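Local coordinates for putative host cell surface-exposed lipoprotein (Streptococcus phage TP-J34, PDB 4EQQ) that probably acts on the host cell surface to exclude superinfecting phages, with the phage tape measure protein as its target, at residues Y62-D75 with F94-K107. Numbering follows the deposited sequence.
With SO4 (sulfate ion), chain D.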
ATOM      1  N   TYR A  62       6.320 -12.660   5.180  1.00 23.95           N
ATOM      2  CA  TYR A  62       6.370 -11.276   5.651  1.00 22.98           C
ATOM      3  C   TYR A  62       7.704 -10.576   5.401  1.00 27.36           C
ATOM      4  O   TYR A  62       7.734  -9.343   5.362  1.00 26.17           O
ATOM      5  CB  TYR A  62       5.898 -11.180   7.102  1.00 22.67           C
ATOM      6  CG  TYR A  62       4.427 -11.505   7.224  1.00 23.24           C
ATOM      7  CD1 TYR A  62       3.453 -10.607   6.786  1.00 23.51           C
ATOM      8  CD2 TYR A  62       4.006 -12.729   7.731  1.00 23.80           C
ATOM      9  CE1 TYR A  62       2.100 -10.921   6.855  1.00 23.15           C
ATOM     10  CE2 TYR A  62       2.653 -13.041   7.834  1.00 23.58           C
ATOM     11  CZ  TYR A  62       1.706 -12.140   7.389  1.00 26.78           C
ATOM     12  OH  TYR A  62       0.377 -12.449   7.529  1.00 25.96           O
ATOM     13  N   ASN A  63       8.797 -11.354   5.172  1.00 23.66           N
ATOM     14  CA  ASN A  63      10.101 -10.775   4.805  1.00 23.89           C
ATOM     15  C   ASN A  63       9.956 -10.186   3.405  1.00 26.05           C
ATOM     16  O   ASN A  63      10.461  -9.101   3.136  1.00 25.52           O
ATOM     17  CB  ASN A  63      11.203 -11.847   4.773  1.00 25.61           C
ATOM     18  CG  ASN A  63      11.578 -12.358   6.134  1.00 41.53           C
ATOM     19  OD1 ASN A  63      11.798 -11.589   7.045  1.00 30.25           O
ATOM     20  ND2 ASN A  63      11.695 -13.660   6.291  1.00 42.68           N
ATOM     21  N   LYS A  64       9.294 -10.932   2.507  1.00 23.22           N
ATOM     22  CA  LYS A  64       9.038 -10.517   1.116  1.00 22.80           C
ATOM     23  C   LYS A  64       8.045  -9.329   1.095  1.00 26.68           C
ATOM     24  O   LYS A  64       8.207  -8.409   0.289  1.00 27.06           O
ATOM     25  CB  LYS A  64       8.528 -11.725   0.311  1.00 26.02           C
ATOM     26  CG  LYS A  64       7.780 -11.410  -0.981  1.00 49.19           C
ATOM     27  CD  LYS A  64       8.701 -10.997  -2.099  1.00 63.96           C
ATOM     28  CE  LYS A  64       7.985 -10.982  -3.422  1.00 76.81           C
ATOM     29  NZ  LYS A  64       8.926 -10.636  -4.506  1.00 85.02           N
ATOM     30  N   GLN A  65       7.041  -9.337   1.996  1.00 23.03           N
ATOM     31  CA  GLN A  65       6.087  -8.228   2.113  1.00 23.38           C
ATOM     32  C   GLN A  65       6.840  -6.948   2.501  1.00 26.45           C
ATOM     33  O   GLN A  65       6.567  -5.889   1.949  1.00 25.59           O
ATOM     34  CB  GLN A  65       5.012  -8.525   3.186  1.00 24.60           C
ATOM     35  CG  GLN A  65       4.060  -9.659   2.841  1.00 27.45           C
ATOM     36  CD  GLN A  65       3.268  -9.372   1.600  1.00 40.30           C
ATOM     37  OE1 GLN A  65       3.438 -10.017   0.576  1.00 36.66           O
ATOM     38  NE2 GLN A  65       2.385  -8.406   1.667  1.00 36.95           N
ATOM     39  N   ALA A  66       7.769  -7.052   3.481  1.00 23.55           N
ATOM     40  CA  ALA A  66       8.577  -5.917   3.945  1.00 23.14           C
ATOM     41  C   ALA A  66       9.443  -5.389   2.811  1.00 25.79           C
ATOM     42  O   ALA A  66       9.537  -4.176   2.645  1.00 24.83           O
ATOM     43  CB  ALA A  66       9.445  -6.324   5.128  1.00 23.62           C
ATOM     44  N   LEU A  67      10.086  -6.291   2.046  1.00 23.79           N
ATOM     45  CA  LEU A  67      10.929  -5.903   0.907  1.00 24.51           C
ATOM     46  C   LEU A  67      10.112  -5.117  -0.141  1.00 28.14           C
ATOM     47  O   LEU A  67      10.561  -4.069  -0.602  1.00 28.18           O
ATOM     48  CB  LEU A  67      11.603  -7.153   0.272  1.00 24.65           C
ATOM     49  CG  LEU A  67      12.448  -6.924  -0.998  1.00 29.47           C
ATOM     50  CD1 LEU A  67      13.496  -5.798  -0.798  1.00 30.00           C
ATOM     51  CD2 LEU A  67      13.104  -8.217  -1.452  1.00 30.43           C
ATOM     52  N   GLU A  68       8.925  -5.628  -0.507  1.00 25.38           N
ATOM     53  CA  GLU A  68       8.051  -4.968  -1.482  1.00 25.65           C
ATOM     54  C   GLU A  68       7.596  -3.587  -0.979  1.00 27.04           C
ATOM     55  O   GLU A  68       7.599  -2.619  -1.743  1.00 25.72           O
ATOM     56  CB  GLU A  68       6.865  -5.874  -1.877  1.00 27.47           C
ATOM     57  CG  GLU A  68       7.259  -7.104  -2.701  1.00 34.31           C
ATOM     58  CD  GLU A  68       8.192  -6.855  -3.877  1.00 50.18           C
ATOM     59  OE1 GLU A  68       9.307  -7.429  -3.891  1.00 47.80           O
ATOM     60  OE2 GLU A  68       7.851  -6.007  -4.732  1.00 40.59           O
ATOM     61  N   LYS A  69       7.279  -3.479   0.318  1.00 22.62           N
ATOM     62  CA  LYS A  69       6.893  -2.184   0.890  1.00 22.32           C
ATOM     63  C   LYS A  69       8.100  -1.221   0.897  1.00 25.70           C
ATOM     64  O   LYS A  69       7.943  -0.035   0.614  1.00 25.11           O
ATOM     65  CB  LYS A  69       6.311  -2.343   2.314  1.00 24.25           C
ATOM     66  CG  LYS A  69       5.542  -1.101   2.777  1.00 30.94           C
ATOM     67  CD  LYS A  69       4.296  -0.836   1.893  1.00 35.85           C
ATOM     68  CE  LYS A  69       3.598   0.462   2.216  1.00 36.76           C
ATOM     69  NZ  LYS A  69       3.080   0.471   3.612  1.00 40.20           N
ATOM     70  N   ALA A  70       9.293  -1.744   1.230  1.00 21.86           N
ATOM     71  CA  ALA A  70      10.545  -0.982   1.269  1.00 22.09           C
ATOM     72  C   ALA A  70      10.861  -0.417  -0.123  1.00 26.44           C
ATOM     73  O   ALA A  70      11.219   0.754  -0.224  1.00 26.39           O
ATOM     74  CB  ALA A  70      11.699  -1.882   1.740  1.00 22.15           C
ATOM     75  N   LYS A  71      10.695  -1.234  -1.192  1.00 23.23           N
ATOM     76  CA  LYS A  71      10.910  -0.799  -2.581  1.00 23.28           C
ATOM     77  C   LYS A  71       9.951   0.324  -2.903  1.00 28.48           C
ATOM     78  O   LYS A  71      10.375   1.327  -3.471  1.00 29.89           O
ATOM     79  CB  LYS A  71      10.705  -1.949  -3.585  1.00 25.50           C
ATOM     80  CG  LYS A  71      11.789  -3.028  -3.556  1.00 27.59           C
ATOM     81  CD  LYS A  71      11.383  -4.160  -4.498  1.00 32.38           C
ATOM     82  CE  LYS A  71      12.398  -5.269  -4.565  1.00 44.87           C
ATOM     83  NZ  LYS A  71      11.882  -6.426  -5.355  1.00 50.24           N
ATOM     84  N   GLN A  72       8.665   0.180  -2.496  1.00 24.26           N
ATOM     85  CA  GLN A  72       7.648   1.210  -2.708  1.00 23.77           C
ATOM     86  C   GLN A  72       8.075   2.541  -2.064  1.00 26.13           C
ATOM     87  O   GLN A  72       8.021   3.574  -2.732  1.00 26.01           O
ATOM     88  CB  GLN A  72       6.279   0.748  -2.181  1.00 25.26           C
ATOM     89  CG  GLN A  72       5.155   1.742  -2.471  1.00 31.21           C
ATOM     90  CD  GLN A  72       3.825   1.320  -1.885  1.00 48.14           C
ATOM     91  OE1 GLN A  72       3.465   0.141  -1.879  1.00 41.08           O
ATOM     92  NE2 GLN A  72       3.061   2.288  -1.379  1.00 42.07           N
ATOM     93  N   TYR A  73       8.523   2.519  -0.789  1.00 22.39           N
ATOM     94  CA  TYR A  73       8.992   3.734  -0.095  1.00 21.92           C
ATOM     95  C   TYR A  73      10.195   4.353  -0.797  1.00 27.01           C
ATOM     96  O   TYR A  73      10.269   5.576  -0.913  1.00 27.93           O
ATOM     97  CB  TYR A  73       9.337   3.457   1.385  1.00 22.39           C
ATOM     98  CG  TYR A  73       8.144   3.187   2.286  1.00 24.40           C
ATOM     99  CD1 TYR A  73       6.897   3.740   2.022  1.00 26.01           C
ATOM    100  CD2 TYR A  73       8.276   2.375   3.415  1.00 25.05           C
ATOM    101  CE1 TYR A  73       5.807   3.504   2.858  1.00 28.17           C
ATOM    102  CE2 TYR A  73       7.183   2.114   4.244  1.00 25.36           C
ATOM    103  CZ  TYR A  73       5.963   2.710   3.987  1.00 31.14           C
ATOM    104  OH  TYR A  73       4.895   2.473   4.816  1.00 28.14           O
ATOM    105  N   GLN A  74      11.131   3.515  -1.259  1.00 23.63           N
ATOM    106  CA  GLN A  74      12.334   3.987  -1.956  1.00 24.05           C
ATOM    107  C   GLN A  74      11.987   4.601  -3.299  1.00 27.94           C
ATOM    108  O   GLN A  74      12.429   5.708  -3.584  1.00 27.91           O
ATOM    109  CB  GLN A  74      13.369   2.856  -2.129  1.00 25.48           C
ATOM    110  CG  GLN A  74      14.668   3.351  -2.786  1.00 32.48           C
ATOM    111  CD  GLN A  74      15.799   2.377  -2.672  1.00 39.11           C
ATOM    112  OE1 GLN A  74      15.774   1.306  -3.261  1.00 34.98           O
ATOM    113  NE2 GLN A  74      16.818   2.745  -1.923  1.00 32.37           N
ATOM    114  N   ASP A  75      11.182   3.895  -4.112  1.00 24.74           N
ATOM    115  CA  ASP A  75      10.823   4.375  -5.440  1.00 23.76           C
ATOM    116  C   ASP A  75       9.836   5.530  -5.480  1.00 28.14           C
ATOM    117  O   ASP A  75       9.966   6.367  -6.363  1.00 28.46           O
ATOM    118  CB  ASP A  75      10.380   3.223  -6.346  1.00 24.04           C
ATOM    119  CG  ASP A  75      11.440   2.140  -6.500  1.00 28.94           C
ATOM    120  OD1 ASP A  75      12.648   2.478  -6.485  1.00 27.78           O
ATOM    121  OD2 ASP A  75      11.065   0.963  -6.625  1.00 28.86           O
ATOM    122  N   PHE A  94       6.153  -4.115  10.916  1.00 23.84           N
ATOM    123  CA  PHE A  94       6.921  -5.279  10.509  1.00 21.61           C
ATOM    124  C   PHE A  94       7.861  -5.535  11.681  1.00 26.75           C
ATOM    125  O   PHE A  94       8.191  -4.596  12.422  1.00 26.20           O
ATOM    126  CB  PHE A  94       7.776  -4.960   9.272  1.00 22.42           C
ATOM    127  CG  PHE A  94       6.980  -5.021   7.991  1.00 22.13           C
ATOM    128  CD1 PHE A  94       6.641  -6.246   7.420  1.00 23.75           C
ATOM    129  CD2 PHE A  94       6.530  -3.856   7.379  1.00 22.44           C
ATOM    130  CE1 PHE A  94       5.902  -6.304   6.237  1.00 23.88           C
ATOM    131  CE2 PHE A  94       5.761  -3.914   6.205  1.00 25.52           C
ATOM    132  CZ  PHE A  94       5.452  -5.138   5.645  1.00 23.58           C
ATOM    133  N   THR A  95       8.339  -6.773  11.841  1.00 24.63           N
ATOM    134  CA  THR A  95       9.320  -7.065  12.897  1.00 25.27           C
ATOM    135  C   THR A  95      10.644  -6.421  12.459  1.00 29.04           C
ATOM    136  O   THR A  95      10.811  -6.115  11.268  1.00 27.47           O
ATOM    137  CB  THR A  95       9.504  -8.594  13.034  1.00 31.31           C
ATOM    138  OG1 THR A  95      10.180  -9.066  11.868  1.00 26.86           O
ATOM    139  CG2 THR A  95       8.168  -9.340  13.206  1.00 28.34           C
ATOM    140  N   GLN A  96      11.585  -6.235  13.394  1.00 26.70           N
ATOM    141  CA  GLN A  96      12.906  -5.664  13.084  1.00 26.51           C
ATOM    142  C   GLN A  96      13.675  -6.485  12.032  1.00 29.82           C
ATOM    143  O   GLN A  96      14.306  -5.912  11.146  1.00 28.40           O
ATOM    144  CB  GLN A  96      13.748  -5.503  14.363  1.00 27.77           C
ATOM    145  CG  GLN A  96      15.005  -4.640  14.156  1.00 31.19           C
ATOM    146  CD  GLN A  96      14.655  -3.205  13.845  1.00 36.91           C
ATOM    147  OE1 GLN A  96      13.933  -2.559  14.596  1.00 34.27           O
ATOM    148  NE2 GLN A  96      15.139  -2.685  12.722  1.00 31.39           N
ATOM    149  N   GLU A  97      13.595  -7.822  12.121  1.00 27.55           N
ATOM    150  CA  GLU A  97      14.255  -8.744  11.185  1.00 27.44           C
ATOM    151  C   GLU A  97      13.678  -8.637   9.777  1.00 28.49           C
ATOM    152  O   GLU A  97      14.431  -8.664   8.813  1.00 28.39           O
ATOM    153  CB  GLU A  97      14.149 -10.185  11.691  1.00 29.25           C
ATOM    154  CG  GLU A  97      14.633 -10.276  13.121  1.00 47.26           C
ATOM    155  CD  GLU A  97      15.458 -11.490  13.481  1.00 68.86           C
ATOM    156  OE1 GLU A  97      15.432 -12.499  12.738  1.00 67.88           O
ATOM    157  OE2 GLU A  97      16.088 -11.444  14.559  1.00 51.35           O
ATOM    158  N   GLU A  98      12.352  -8.487   9.660  1.00 25.37           N
ATOM    159  CA  GLU A  98      11.708  -8.290   8.345  1.00 24.71           C
ATOM    160  C   GLU A  98      12.192  -6.972   7.715  1.00 27.77           C
ATOM    161  O   GLU A  98      12.537  -6.948   6.537  1.00 25.61           O
ATOM    162  CB  GLU A  98      10.184  -8.271   8.483  1.00 25.60           C
ATOM    163  CG  GLU A  98       9.618  -9.667   8.701  1.00 31.29           C
ATOM    164  CD  GLU A  98       8.300  -9.753   9.440  1.00 35.88           C
ATOM    165  OE1 GLU A  98       7.927 -10.877   9.839  1.00 30.62           O
ATOM    166  OE2 GLU A  98       7.640  -8.706   9.627  1.00 27.15           O
ATOM    167  N   ALA A  99      12.242  -5.887   8.520  1.00 26.16           N
ATOM    168  CA  ALA A  99      12.680  -4.567   8.069  1.00 26.62           C
ATOM    169  C   ALA A  99      14.176  -4.586   7.723  1.00 30.24           C
ATOM    170  O   ALA A  99      14.559  -4.009   6.707  1.00 29.14           O
ATOM    171  CB  ALA A  99      12.389  -3.517   9.137  1.00 27.47           C
ATOM    172  N   ASP A 100      15.006  -5.298   8.524  1.00 28.22           N
ATOM    173  CA  ASP A 100      16.445  -5.405   8.253  1.00 28.78           C
ATOM    174  C   ASP A 100      16.675  -6.122   6.934  1.00 32.70           C
ATOM    175  O   ASP A 100      17.466  -5.649   6.119  1.00 32.67           O
ATOM    176  CB  ASP A 100      17.191  -6.123   9.401  1.00 29.99           C
ATOM    177  CG  ASP A 100      17.234  -5.366  10.721  1.00 35.80           C
ATOM    178  OD1 ASP A 100      16.987  -4.130  10.715  1.00 35.96           O
ATOM    179  OD2 ASP A 100      17.466  -6.013  11.764  1.00 38.49           O
ATOM    180  N   TYR A 101      15.946  -7.240   6.707  1.00 28.70           N
ATOM    181  CA  TYR A 101      16.023  -7.992   5.454  1.00 28.88           C
ATOM    182  C   TYR A 101      15.595  -7.098   4.269  1.00 31.51           C
ATOM    183  O   TYR A 101      16.259  -7.087   3.224  1.00 31.15           O
ATOM    184  CB  TYR A 101      15.142  -9.257   5.524  1.00 30.09           C
ATOM    185  CG  TYR A 101      14.926  -9.907   4.176  1.00 33.13           C
ATOM    186  CD1 TYR A 101      15.882 -10.759   3.628  1.00 36.34           C
ATOM    187  CD2 TYR A 101      13.783  -9.635   3.427  1.00 33.80           C
ATOM    188  CE1 TYR A 101      15.714 -11.313   2.356  1.00 37.97           C
ATOM    189  CE2 TYR A 101      13.597 -10.198   2.161  1.00 34.61           C
ATOM    190  CZ  TYR A 101      14.562 -11.041   1.634  1.00 40.73           C
ATOM    191  OH  TYR A 101      14.374 -11.594   0.394  1.00 40.42           O
ATOM    192  N   ALA A 102      14.489  -6.347   4.439  1.00 26.02           N
ATOM    193  CA  ALA A 102      13.984  -5.475   3.373  1.00 24.70           C
ATOM    194  C   ALA A 102      15.049  -4.460   2.930  1.00 31.06           C
ATOM    195  O   ALA A 102      15.332  -4.347   1.731  1.00 30.25           O
ATOM    196  CB  ALA A 102      12.727  -4.736   3.845  1.00 24.58           C
ATOM    197  N   VAL A 103      15.618  -3.712   3.898  1.00 28.85           N
ATOM    198  CA  VAL A 103      16.581  -2.652   3.595  1.00 30.30           C
ATOM    199  C   VAL A 103      17.927  -3.150   3.058  1.00 36.60           C
ATOM    200  O   VAL A 103      18.541  -2.477   2.230  1.00 37.09           O
ATOM    201  CB  VAL A 103      16.673  -1.521   4.660  1.00 34.66           C
ATOM    202  CG1 VAL A 103      15.299  -0.902   4.928  1.00 34.13           C
ATOM    203  CG2 VAL A 103      17.283  -2.022   5.951  1.00 35.10           C
ATOM    204  N   ALA A 104      18.336  -4.358   3.464  1.00 35.18           N
ATOM    205  CA  ALA A 104      19.569  -4.996   2.976  1.00 36.19           C
ATOM    206  C   ALA A 104      19.428  -5.362   1.479  1.00 42.41           C
ATOM    207  O   ALA A 104      20.429  -5.546   0.791  1.00 43.42           O
ATOM    208  CB  ALA A 104      19.866  -6.240   3.799  1.00 36.81           C
ATOM    209  N   ASN A 105      18.178  -5.436   0.981  1.00 38.68           N
ATOM    210  CA  ASN A 105      17.865  -5.772  -0.408  1.00 38.05           C
ATOM    211  C   ASN A 105      17.361  -4.605  -1.247  1.00 41.80           C
ATOM    212  O   ASN A 105      16.843  -4.815  -2.341  1.00 42.40           O
ATOM    213  CB  ASN A 105      16.949  -6.995  -0.483  1.00 37.94           C
ATOM    214  CG  ASN A 105      17.617  -8.254   0.010  1.00 54.85           C
ATOM    215  OD1 ASN A 105      17.498  -8.635   1.181  1.00 45.50           O
ATOM    216  ND2 ASN A 105      18.355  -8.909  -0.873  1.00 43.85           N
ATOM    217  N   LEU A 106      17.578  -3.372  -0.769  1.00 38.05           N
ATOM    218  CA  LEU A 106      17.225  -2.136  -1.477  1.00 37.53           C
ATOM    219  C   LEU A 106      18.391  -1.646  -2.357  1.00 45.27           C
ATOM    220  O   LEU A 106      19.500  -2.183  -2.276  1.00 45.92           O
ATOM    221  CB  LEU A 106      16.834  -1.029  -0.484  1.00 36.56           C
ATOM    222  CG  LEU A 106      15.433  -1.104   0.124  1.00 39.19           C
ATOM    223  CD1 LEU A 106      15.245  -0.020   1.144  1.00 38.48           C
ATOM    224  CD2 LEU A 106      14.361  -1.007  -0.936  1.00 40.54           C
ATOM    225  N   LYS A 107      18.132  -0.621  -3.191  1.00 41.75           N
ATOM    226  CA  LYS A 107      19.128  -0.028  -4.083  1.00 50.22           C
ATOM    227  C   LYS A 107      20.071   0.860  -3.284  1.00 88.69           C
ATOM    228  O   LYS A 107      21.238   0.982  -3.645  1.00 57.46           O
ATOM    229  CB  LYS A 107      18.453   0.789  -5.194  1.00 51.31           C
ATOM    230  CG  LYS A 107      17.543  -0.017  -6.110  1.00 53.87           C
ATOM    231  CD  LYS A 107      16.626   0.926  -6.872  1.00 56.17           C
ATOM    232  CE  LYS A 107      15.562   0.213  -7.662  1.00 54.31           C
ATOM    233  NZ  LYS A 107      14.535   1.164  -8.166  1.00 48.87           N
TER
HETATM  234  S   SO4 D 202      -0.429   1.206   4.135  1.00 82.65           S
HETATM  235  O1  SO4 D 202      -0.861  -0.137   3.727  1.00 82.45           O
HETATM  236  O2  SO4 D 202       0.756   1.601   3.385  1.00 80.68           O
HETATM  237  O3  SO4 D 202      -1.495   2.173   3.857  1.00 83.76           O
HETATM  238  O4  SO4 D 202      -0.132   1.206   5.575  1.00 82.21           O
HETATM  239  O   HOH W   1      12.656  -1.113  -6.478  1.00 48.23           O
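Ala66, Ala70 and Ala102 bring helix 62-77 and helix 96-104 together in the HTH-fold ectodomain of this lipoprotein, both helices falling in the second of its two host cell surface-exposed lipoprotein family regions. The two axes come within 7.9 Å at a crossing angle of -51°. Small side chains permit this approach: Ala102 CB lies 3.7 Å from Ala70 CB and also touches the backbone of Ala66.

Phe94, just before helix 96-104, lays one ring face against Ala66. Ala66 CA makes a CH-pi contact 3.8 Å from the ring centroid, toward the rim, while Gln65 CB comes to the ring edge. Beside it, Thr95 and Glu98 form a capping box at the start of helix 96-104. Glu98 also crosses Asn63 at about a right angle, and its CG packs against Asn63 OD1. Tyr101 meets Asn63 O at its ring edge, with CD2 3.4 Å from that oxygen. Leu67 CG stands anti to the backbone N (chi1 176°), which brings its CD1 branch against Ala102 O and Asn105 CB.

Past the helix, Leu106 sets CD2 against Ala70 and Gln74. The Gln74 chain is extended, and its OE1 accepts a hydrogen bond from Lys107 N, on a lone pair in the carbonyl plane, at 3.0 Å. The extended Lys107 side chain then crosses Asp75 at about a right angle. This end borders the second subunit, where Lys107 NZ has a weak hydrogen bond to Ser42 O of that chain. Within the chain, Lys107 NZ forms a salt bridge with Asp75 OD1 at 2.8 Å, from the syn side and 31° out of the carboxylate plane.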